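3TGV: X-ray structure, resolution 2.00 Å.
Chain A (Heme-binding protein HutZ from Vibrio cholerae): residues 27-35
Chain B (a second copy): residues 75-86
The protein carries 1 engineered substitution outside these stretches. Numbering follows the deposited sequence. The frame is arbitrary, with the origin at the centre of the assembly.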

# COMPACT_ATOMS: atom_id res chain seq x y z
N ARG A 27 1.86 -3.06 -15.86
CA ARG A 27 0.70 -2.47 -15.21
C ARG A 27 0.83 -2.69 -13.70
O ARG A 27 1.00 -3.83 -13.26
CB ARG A 27 -0.60 -3.11 -15.72
CG ARG A 27 -0.82 -2.99 -17.21
CD ARG A 27 -2.02 -3.79 -17.67
NE ARG A 27 -2.09 -3.88 -19.12
CZ ARG A 27 -1.59 -4.89 -19.83
NH1 ARG A 27 -0.99 -5.90 -19.22
NH2 ARG A 27 -1.71 -4.89 -21.16
N PRO A 28 0.74 -1.61 -12.91
CA PRO A 28 0.91 -1.65 -11.44
C PRO A 28 -0.26 -2.30 -10.71
O PRO A 28 -1.41 -2.19 -11.12
CB PRO A 28 0.94 -0.17 -11.05
CG PRO A 28 0.07 0.48 -12.10
CD PRO A 28 0.41 -0.25 -13.37
N ASN A 29 0.03 -2.96 -9.60
CA ASN A 29 -1.03 -3.41 -8.71
C ASN A 29 -0.59 -3.17 -7.26
O ASN A 29 0.56 -3.40 -6.92
CB ASN A 29 -1.33 -4.88 -8.97
CG ASN A 29 -2.35 -5.43 -8.01
OD1 ASN A 29 -2.00 -6.10 -7.04
ND2 ASN A 29 -3.62 -5.16 -8.28
N VAL A 30 -1.50 -2.67 -6.43
CA VAL A 30 -1.23 -2.52 -5.01
C VAL A 30 -2.06 -3.53 -4.21
O VAL A 30 -3.21 -3.83 -4.56
CB VAL A 30 -1.52 -1.09 -4.52
CG1 VAL A 30 -2.99 -0.80 -4.52
CG2 VAL A 30 -0.91 -0.88 -3.12
N SER A 31 -1.46 -4.09 -3.18
CA SER A 31 -2.10 -5.15 -2.41
C SER A 31 -1.40 -5.17 -1.07
O SER A 31 -0.52 -4.34 -0.82
CB SER A 31 -1.89 -6.50 -3.10
OG SER A 31 -0.50 -6.76 -3.23
N TYR A 32 -1.78 -6.11 -0.21
CA TYR A 32 -1.05 -6.32 1.05
C TYR A 32 -0.88 -7.82 1.31
O TYR A 32 -1.55 -8.65 0.70
CB TYR A 32 -1.79 -5.68 2.22
CG TYR A 32 -2.89 -6.58 2.73
CD1 TYR A 32 -4.08 -6.71 2.03
CD2 TYR A 32 -2.72 -7.32 3.89
CE1 TYR A 32 -5.09 -7.57 2.49
CE2 TYR A 32 -3.72 -8.16 4.36
CZ TYR A 32 -4.90 -8.28 3.65
OH TYR A 32 -5.88 -9.12 4.13
N ALA A 33 0.02 -8.16 2.22
CA ALA A 33 0.18 -9.54 2.66
C ALA A 33 0.81 -9.58 4.05
O ALA A 33 1.79 -8.87 4.30
CB ALA A 33 1.05 -10.30 1.68
N PRO A 34 0.24 -10.38 4.95
CA PRO A 34 0.96 -10.66 6.20
C PRO A 34 2.33 -11.23 5.84
O PRO A 34 2.48 -11.83 4.77
CB PRO A 34 0.07 -11.71 6.89
CG PRO A 34 -1.31 -11.44 6.36
CD PRO A 34 -1.12 -10.96 4.94
N PHE A 35 3.33 -11.04 6.69
CA PHE A 35 4.68 -11.48 6.36
C PHE A 35 5.41 -12.00 7.59
O PHE A 35 4.99 -11.74 8.71
CB PHE A 35 5.50 -10.31 5.79
CG PHE A 35 5.94 -9.31 6.83
CD1 PHE A 35 5.03 -8.40 7.37
CD2 PHE A 35 7.26 -9.28 7.29
CE1 PHE A 35 5.44 -7.47 8.33
CE2 PHE A 35 7.67 -8.37 8.25
CZ PHE A 35 6.77 -7.46 8.77
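Chain B 75-86: QLFARKRLTFDA

Chain A is an extended strand from Pro28(A) onward. The chain B stretch begins as a turn and loop and becomes a strand at Arg81(B), which runs on through Ala86(B). The two strands are nearly antiparallel, with 169° between their N-to-C directions. Their axes come no closer than 8.2 Å. That is too far for backbone pairing, so the strands meet through side chains, backbone oxygens of chain A and one water, and the turn of chain B adds its own backbone. Together the stretches bury 423 Å².

Because the directions oppose, the start of chain A meets the end of chain B. Arg27(A) makes no contact. Pro28(A) O lies 4.0 Å from Asp85(B) OD1, and a water to one side bridges the two. It donates to Pro28(A) O at 2.9 Å and to Asp85(B) OD1 at 3.0 Å, and it accepts from Asn29(A) ND2 at 3.1 Å. Asn29(A) has a t rotamer, and the end of its side chain comes nearer to chain B than its sideways CA-to-CB bond suggests.

Val30(A) is level with Thr83(B), with 8.1 Å between their CA atoms. Val30(A) O sits 4.2 Å from Thr83(B) CG2, a loose contact. Ser31(A) does not touch chain B.

Tyr32(A) is the centre of the contact, and it has the largest covered area, 120 Å². Its CA-to-CB bond points toward chain B, and its hydroxyl reaches the backbone of the turn. Tyr32(A) OH donates to Leu76(B) O at 3.0 Å. Tyr32(A) OH also accepts from Arg79(B) N at 2.8 Å, with a nearly straight angle of 174°. The hydroxyl thus ties together two backbone groups three residues apart. The turn is also held internally by Ala78(B) N, which donates to Gln75(B) O at 3.0 Å. Arg79(B) CD packs over one face of the tyrosine ring, 3.5 Å from Tyr32(A) CE2. The guanidinium of Arg81(B) lies at the ring edge, with Arg81(B) NH1 3.9 Å from Tyr32(A) CE1. Its position is steadied by a hydrogen bond from Arg81(B) NH1 to Arg79(B) O at 2.8 Å.

Ala33(A) points away. Pro34(A) points toward chain B again, as expected along an extended strand. Pro34(A) CG sits almost directly above the centroid of the Phe77(B) ring, at 3.5 Å, in a CH-pi contact. Pro34(A) CB is 3.7 Å from Phe77(B) CZ. Pro34(A) CG also lies 3.8 Å from Leu76(B) O. Phe35(A) points away and makes no contact.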

# COMPACT_ATOMS: atom_id res chain seq x y z
N GLN B 75 -9.66 -10.11 10.87
CA GLN B 75 -8.74 -11.09 10.31
C GLN B 75 -7.67 -10.43 9.45
O GLN B 75 -7.99 -9.78 8.46
CB GLN B 75 -9.50 -12.13 9.49
CG GLN B 75 -8.62 -12.99 8.58
CD GLN B 75 -7.36 -13.53 9.26
OE1 GLN B 75 -7.04 -13.15 10.38
NE2 GLN B 75 -6.65 -14.41 8.57
N LEU B 76 -6.41 -10.63 9.81
CA LEU B 76 -5.29 -10.04 9.08
C LEU B 76 -5.19 -10.52 7.64
O LEU B 76 -4.70 -9.79 6.78
CB LEU B 76 -3.97 -10.32 9.80
CG LEU B 76 -3.67 -9.51 11.05
CD1 LEU B 76 -2.47 -10.10 11.78
CD2 LEU B 76 -3.43 -8.05 10.70
N PHE B 77 -5.64 -11.75 7.38
CA PHE B 77 -5.60 -12.30 6.03
C PHE B 77 -6.83 -11.93 5.22
O PHE B 77 -7.01 -12.40 4.09
CB PHE B 77 -5.42 -13.82 6.05
CG PHE B 77 -4.06 -14.25 6.48
CD1 PHE B 77 -3.69 -14.18 7.81
CD2 PHE B 77 -3.13 -14.70 5.55
CE1 PHE B 77 -2.43 -14.55 8.21
CE2 PHE B 77 -1.86 -15.08 5.95
CZ PHE B 77 -1.52 -15.00 7.28
N ALA B 78 -7.67 -11.07 5.78
CA ALA B 78 -8.84 -10.56 5.08
C ALA B 78 -9.14 -9.15 5.55
O ALA B 78 -10.19 -8.89 6.14
CB ALA B 78 -10.05 -11.47 5.29
N ARG B 79 -8.21 -8.23 5.30
CA ARG B 79 -8.45 -6.85 5.67
C ARG B 79 -9.51 -6.27 4.75
O ARG B 79 -9.42 -6.40 3.53
CB ARG B 79 -7.15 -6.02 5.65
CG ARG B 79 -6.23 -6.33 6.83
CD ARG B 79 -4.84 -5.72 6.68
NE ARG B 79 -4.83 -4.28 6.83
CZ ARG B 79 -3.76 -3.52 6.64
NH1 ARG B 79 -2.60 -4.07 6.31
NH2 ARG B 79 -3.84 -2.21 6.79
N LYS B 80 -10.52 -5.65 5.34
CA LYS B 80 -11.56 -4.98 4.58
C LYS B 80 -10.93 -3.88 3.70
O LYS B 80 -10.02 -3.16 4.14
CB LYS B 80 -12.61 -4.41 5.53
CG LYS B 80 -13.60 -3.51 4.88
CD LYS B 80 -14.89 -3.46 5.68
CE LYS B 80 -14.94 -2.27 6.60
NZ LYS B 80 -16.32 -2.08 7.14
N ARG B 81 -11.38 -3.76 2.46
CA ARG B 81 -10.65 -2.92 1.52
C ARG B 81 -11.35 -2.70 0.20
O ARG B 81 -12.13 -3.55 -0.26
CB ARG B 81 -9.26 -3.53 1.26
CG ARG B 81 -9.26 -4.86 0.50
CD ARG B 81 -7.91 -5.59 0.63
NE ARG B 81 -7.85 -6.82 -0.17
CZ ARG B 81 -8.25 -8.03 0.24
NH1 ARG B 81 -8.75 -8.20 1.46
NH2 ARG B 81 -8.15 -9.07 -0.57
N LEU B 82 -11.06 -1.56 -0.43
CA LEU B 82 -11.55 -1.25 -1.77
C LEU B 82 -10.35 -1.07 -2.68
O LEU B 82 -9.41 -0.35 -2.34
CB LEU B 82 -12.35 0.06 -1.76
CG LEU B 82 -13.50 0.22 -0.78
CD1 LEU B 82 -14.12 1.61 -0.90
CD2 LEU B 82 -14.57 -0.86 -1.04
N THR B 83 -10.37 -1.71 -3.85
CA THR B 83 -9.26 -1.53 -4.77
C THR B 83 -9.73 -1.20 -6.17
O THR B 83 -10.71 -1.76 -6.66
CB THR B 83 -8.36 -2.77 -4.82
OG1 THR B 83 -8.01 -3.15 -3.48
CG2 THR B 83 -7.07 -2.46 -5.58
N PHE B 84 -9.01 -0.30 -6.83
CA PHE B 84 -9.31 0.03 -8.22
C PHE B 84 -8.10 0.57 -8.95
O PHE B 84 -7.25 1.24 -8.35
CB PHE B 84 -10.48 1.01 -8.32
CG PHE B 84 -10.28 2.30 -7.56
CD1 PHE B 84 -10.39 2.34 -6.19
CD2 PHE B 84 -10.03 3.49 -8.24
CE1 PHE B 84 -10.22 3.54 -5.49
CE2 PHE B 84 -9.89 4.68 -7.57
CZ PHE B 84 -9.98 4.71 -6.19
N ASP B 85 -8.02 0.28 -10.24
CA ASP B 85 -7.01 0.89 -11.10
C ASP B 85 -7.53 2.23 -11.56
O ASP B 85 -8.74 2.45 -11.63
CB ASP B 85 -6.72 0.02 -12.32
CG ASP B 85 -6.21 -1.37 -11.94
OD1 ASP B 85 -5.35 -1.48 -11.03
OD2 ASP B 85 -6.69 -2.35 -12.56
N ALA B 86 -6.63 3.15 -11.89
CA ALA B 86 -7.05 4.48 -12.30
C ALA B 86 -6.04 5.11 -13.24
O ALA B 86 -4.90 4.67 -13.34
CB ALA B 86 -7.25 5.36 -11.06
O HOH W 1 -3.63 -3.98 -11.20